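Local coordinates for protein angiotensin-converting enzyme (Anopheles gambiae, PDB 6S1Y) that probably acts as a zinc-dependent peptidase of the angiotensin-converting enzyme family, trimming peptides within a deep, mostly helical active-site cleft, at residues Trp21-Tyr26 with Pro372-Gly377. Numbering follows the deposited sequence.
Sequences WIEQRY and PVEFRG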
ATOM      1  N   TRP A  21      -6.650 -22.908 -24.801  1.00 83.81           N
ATOM      2  CA  TRP A  21      -7.228 -23.956 -23.964  1.00 87.23           C
ATOM      3  C   TRP A  21      -6.538 -24.002 -22.606  1.00 84.96           C
ATOM      4  O   TRP A  21      -7.183 -24.246 -21.580  1.00 84.92           O
ATOM      5  CB  TRP A  21      -7.133 -25.316 -24.665  1.00 91.93           C
ATOM      6  CG  TRP A  21      -7.373 -26.504 -23.756  1.00 98.87           C
ATOM      7  CD1 TRP A  21      -6.548 -27.583 -23.576  1.00 97.54           C
ATOM      8  CD2 TRP A  21      -8.505 -26.721 -22.899  1.00103.92           C
ATOM      9  NE1 TRP A  21      -7.100 -28.457 -22.668  1.00100.67           N
ATOM     10  CE2 TRP A  21      -8.299 -27.950 -22.236  1.00106.36           C
ATOM     11  CE3 TRP A  21      -9.670 -25.994 -22.627  1.00104.52           C
ATOM     12  CZ2 TRP A  21      -9.218 -28.470 -21.320  1.00108.94           C
ATOM     13  CZ3 TRP A  21     -10.581 -26.510 -21.719  1.00105.74           C
ATOM     14  CH2 TRP A  21     -10.349 -27.737 -21.078  1.00109.85           C
ATOM     15  N   ILE A  22      -5.224 -23.772 -22.586  1.00 82.40           N
ATOM     16  CA  ILE A  22      -4.501 -23.709 -21.321  1.00 80.67           C
ATOM     17  C   ILE A  22      -4.997 -22.531 -20.488  1.00 76.83           C
ATOM     18  O   ILE A  22      -5.229 -22.664 -19.282  1.00 73.89           O
ATOM     19  CB  ILE A  22      -2.985 -23.631 -21.581  1.00 79.46           C
ATOM     20  CG1 ILE A  22      -2.503 -24.909 -22.282  1.00 79.25           C
ATOM     21  CG2 ILE A  22      -2.239 -23.422 -20.277  1.00 76.04           C
ATOM     22  CD1 ILE A  22      -1.021 -24.924 -22.624  1.00 75.91           C
ATOM     23  N   GLU A  23      -5.188 -21.371 -21.124  1.00 76.44           N
ATOM     24  CA  GLU A  23      -5.638 -20.183 -20.408  1.00 76.59           C
ATOM     25  C   GLU A  23      -6.925 -20.441 -19.634  1.00 75.73           C
ATOM     26  O   GLU A  23      -7.063 -20.012 -18.483  1.00 72.04           O
ATOM     27  CB  GLU A  23      -5.845 -19.025 -21.388  1.00 77.39           C
ATOM     28  CG  GLU A  23      -4.559 -18.394 -21.895  1.00 76.50           C
ATOM     29  CD  GLU A  23      -4.793 -17.412 -23.031  1.00 76.93           C
ATOM     30  OE1 GLU A  23      -5.938 -17.323 -23.535  1.00 77.26           O
ATOM     31  OE2 GLU A  23      -3.825 -16.728 -23.421  1.00 76.87           O
ATOM     32  N   GLN A  24      -7.890 -21.122 -20.253  1.00 77.30           N
ATOM     33  CA  GLN A  24      -9.156 -21.368 -19.573  1.00 76.58           C
ATOM     34  C   GLN A  24      -8.973 -22.345 -18.421  1.00 72.25           C
ATOM     35  O   GLN A  24      -9.584 -22.187 -17.360  1.00 70.18           O
ATOM     36  CB  GLN A  24     -10.194 -21.893 -20.562  1.00 81.27           C
ATOM     37  CG  GLN A  24     -10.314 -21.082 -21.850  1.00 85.65           C
ATOM     38  CD  GLN A  24     -10.685 -19.621 -21.617  1.00 90.47           C
ATOM     39  OE1 GLN A  24     -11.356 -19.278 -20.635  1.00 89.92           O
ATOM     40  NE2 GLN A  24     -10.248 -18.750 -22.526  1.00 88.00           N
ATOM     41  N   ARG A  25      -8.143 -23.368 -18.618  1.00 71.85           N
ATOM     42  CA  ARG A  25      -7.785 -24.265 -17.525  1.00 72.45           C
ATOM     43  C   ARG A  25      -7.184 -23.482 -16.361  1.00 68.11           C
ATOM     44  O   ARG A  25      -7.659 -23.575 -15.222  1.00 64.57           O
ATOM     45  CB  ARG A  25      -6.809 -25.323 -18.051  1.00 77.56           C
ATOM     46  CG  ARG A  25      -6.943 -26.708 -17.451  1.00 78.53           C
ATOM     47  CD  ARG A  25      -6.787 -27.782 -18.526  1.00 84.00           C
ATOM     48  NE  ARG A  25      -5.478 -27.747 -19.174  1.00 86.31           N
ATOM     49  CZ  ARG A  25      -4.367 -28.263 -18.653  1.00 83.67           C
ATOM     50  NH1 ARG A  25      -3.227 -28.190 -19.321  1.00 79.95           N
ATOM     51  NH2 ARG A  25      -4.389 -28.851 -17.462  1.00 80.92           N
ATOM     52  N   TYR A  26      -6.149 -22.682 -16.640  1.00 67.82           N
ATOM     53  CA  TYR A  26      -5.495 -21.877 -15.605  1.00 67.58           C
ATOM     54  C   TYR A  26      -6.502 -20.978 -14.899  1.00 63.31           C
ATOM     55  O   TYR A  26      -6.555 -20.928 -13.669  1.00 62.62           O
ATOM     56  CB  TYR A  26      -4.374 -21.051 -16.260  1.00 67.28           C
ATOM     57  CG  TYR A  26      -3.281 -20.492 -15.371  1.00 65.66           C
ATOM     58  CD1 TYR A  26      -2.120 -21.210 -15.129  1.00 66.30           C
ATOM     59  CD2 TYR A  26      -3.382 -19.212 -14.830  1.00 66.22           C
ATOM     60  CE1 TYR A  26      -1.103 -20.683 -14.339  1.00 68.87           C
ATOM     61  CE2 TYR A  26      -2.374 -18.680 -14.039  1.00 66.19           C
ATOM     62  CZ  TYR A  26      -1.236 -19.417 -13.801  1.00 68.38           C
ATOM     63  OH  TYR A  26      -0.222 -18.896 -13.023  1.00 69.89           O
ATOM     64  N   PRO A 372      -6.928 -12.163 -21.369  1.00 54.46           N
ATOM     65  CA  PRO A 372      -6.595 -13.501 -20.870  1.00 59.16           C
ATOM     66  C   PRO A 372      -6.074 -13.428 -19.442  1.00 59.79           C
ATOM     67  O   PRO A 372      -5.550 -12.403 -18.993  1.00 59.11           O
ATOM     68  CB  PRO A 372      -5.516 -13.997 -21.839  1.00 60.53           C
ATOM     69  CG  PRO A 372      -5.033 -12.777 -22.544  1.00 61.34           C
ATOM     70  CD  PRO A 372      -6.162 -11.805 -22.571  1.00 54.91           C
ATOM     71  N   VAL A 373      -6.209 -14.552 -18.732  1.00 58.86           N
ATOM     72  CA  VAL A 373      -6.014 -14.556 -17.285  1.00 59.36           C
ATOM     73  C   VAL A 373      -4.624 -14.047 -16.911  1.00 59.64           C
ATOM     74  O   VAL A 373      -4.475 -13.286 -15.953  1.00 58.75           O
ATOM     75  CB  VAL A 373      -6.268 -15.964 -16.712  1.00 61.59           C
ATOM     76  CG1 VAL A 373      -5.338 -17.010 -17.364  1.00 63.52           C
ATOM     77  CG2 VAL A 373      -6.099 -15.941 -15.203  1.00 58.36           C
ATOM     78  N   GLU A 374      -3.589 -14.449 -17.652  1.00 60.49           N
ATOM     79  CA  GLU A 374      -2.230 -14.068 -17.295  1.00 61.32           C
ATOM     80  C   GLU A 374      -1.902 -12.612 -17.624  1.00 61.29           C
ATOM     81  O   GLU A 374      -0.803 -12.155 -17.293  1.00 60.58           O
ATOM     82  CB  GLU A 374      -1.226 -15.005 -17.985  1.00 65.44           C
ATOM     83  CG  GLU A 374      -1.084 -14.824 -19.490  1.00 68.21           C
ATOM     84  CD  GLU A 374      -2.155 -15.555 -20.298  1.00 68.03           C
ATOM     85  OE1 GLU A 374      -1.842 -16.016 -21.415  1.00 70.25           O
ATOM     86  OE2 GLU A 374      -3.304 -15.656 -19.827  1.00 67.45           O
ATOM     87  N   PHE A 375      -2.804 -11.878 -18.274  1.00 59.53           N
ATOM     88  CA  PHE A 375      -2.660 -10.437 -18.430  1.00 57.14           C
ATOM     89  C   PHE A 375      -3.567  -9.663 -17.479  1.00 57.59           C
ATOM     90  O   PHE A 375      -3.552  -8.425 -17.495  1.00 55.60           O
ATOM     91  CB  PHE A 375      -2.965 -10.004 -19.868  1.00 57.19           C
ATOM     92  CG  PHE A 375      -1.902 -10.373 -20.870  1.00 57.08           C
ATOM     93  CD1 PHE A 375      -0.674 -10.879 -20.473  1.00 60.32           C
ATOM     94  CD2 PHE A 375      -2.134 -10.197 -22.223  1.00 58.57           C
ATOM     95  CE1 PHE A 375       0.304 -11.203 -21.418  1.00 63.21           C
ATOM     96  CE2 PHE A 375      -1.166 -10.532 -23.171  1.00 58.36           C
ATOM     97  CZ  PHE A 375       0.046 -11.025 -22.769  1.00 61.30           C
ATOM     98  N   ARG A 376      -4.353 -10.357 -16.660  1.00 55.30           N
ATOM     99  CA  ARG A 376      -5.258  -9.694 -15.725  1.00 56.86           C
ATOM    100  C   ARG A 376      -4.498  -9.339 -14.444  1.00 55.02           C
ATOM    101  O   ARG A 376      -4.677  -9.931 -13.378  1.00 52.52           O
ATOM    102  CB  ARG A 376      -6.477 -10.577 -15.460  1.00 55.91           C
ATOM    103  CG  ARG A 376      -7.388 -10.690 -16.671  1.00 56.58           C
ATOM    104  CD  ARG A 376      -8.516 -11.675 -16.483  1.00 55.41           C
ATOM    105  NE  ARG A 376      -9.583 -11.169 -15.638  1.00 53.97           N
ATOM    106  CZ  ARG A 376     -10.776 -11.746 -15.519  1.00 56.79           C
ATOM    107  NH1 ARG A 376     -11.039 -12.846 -16.215  1.00 55.94           N
ATOM    108  NH2 ARG A 376     -11.705 -11.224 -14.706  1.00 54.94           N
ATOM    109  N   GLY A 377      -3.612  -8.350 -14.594  1.00 54.82           N
ATOM    110  CA  GLY A 377      -2.882  -7.744 -13.498  1.00 52.21           C
ATOM    111  C   GLY A 377      -2.425  -6.352 -13.892  1.00 53.24           C
ATOM    112  O   GLY A 377      -2.642  -5.895 -15.017  1.00 50.64           O
TER
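E23 and E374 show how two carboxylates can meet inside a protein when a cation stands close by. The site joins the long N-terminal helix 12-42 of the angiotensin-converting enzyme fold to a short 3-10 turn, 373-375, in the loop that follows zinc-binding helix 349-368 and precedes helix 381-395. OE2 of E23 lies 2.9 Å from OE1 of E374, two acceptors with no hydrogen bond between them. The two side chains cross at about a right angle, their carboxylate planes 67° apart. OE2 of E374, 3.7 Å from CG of E23, is buried without a polar partner. E23 runs out extended beyond CG, side by side with P372, whose CB sits 3.6 Å from OE2 of E23. From the 3-10 turn, CG1 of V373 lies 3.6 Å from the carbonyl oxygen of E23 and, about one turn further along helix 12-42, meets the Y26 ring obliquely.

The repulsion is probably offset in the second shell: R86 of helix 81-90 forms a salt bridge through NE with OE2 of E23, and E374 also packs on R86. Such proximity would tend to raise the pKa of one carboxylate. Y26 meets F59 of helix 46-70 edge-to-face. Its chi1 of -161° sets CG anti to the backbone N, and CD2 of the ring comes to 3.9 Å from CG1 of V373.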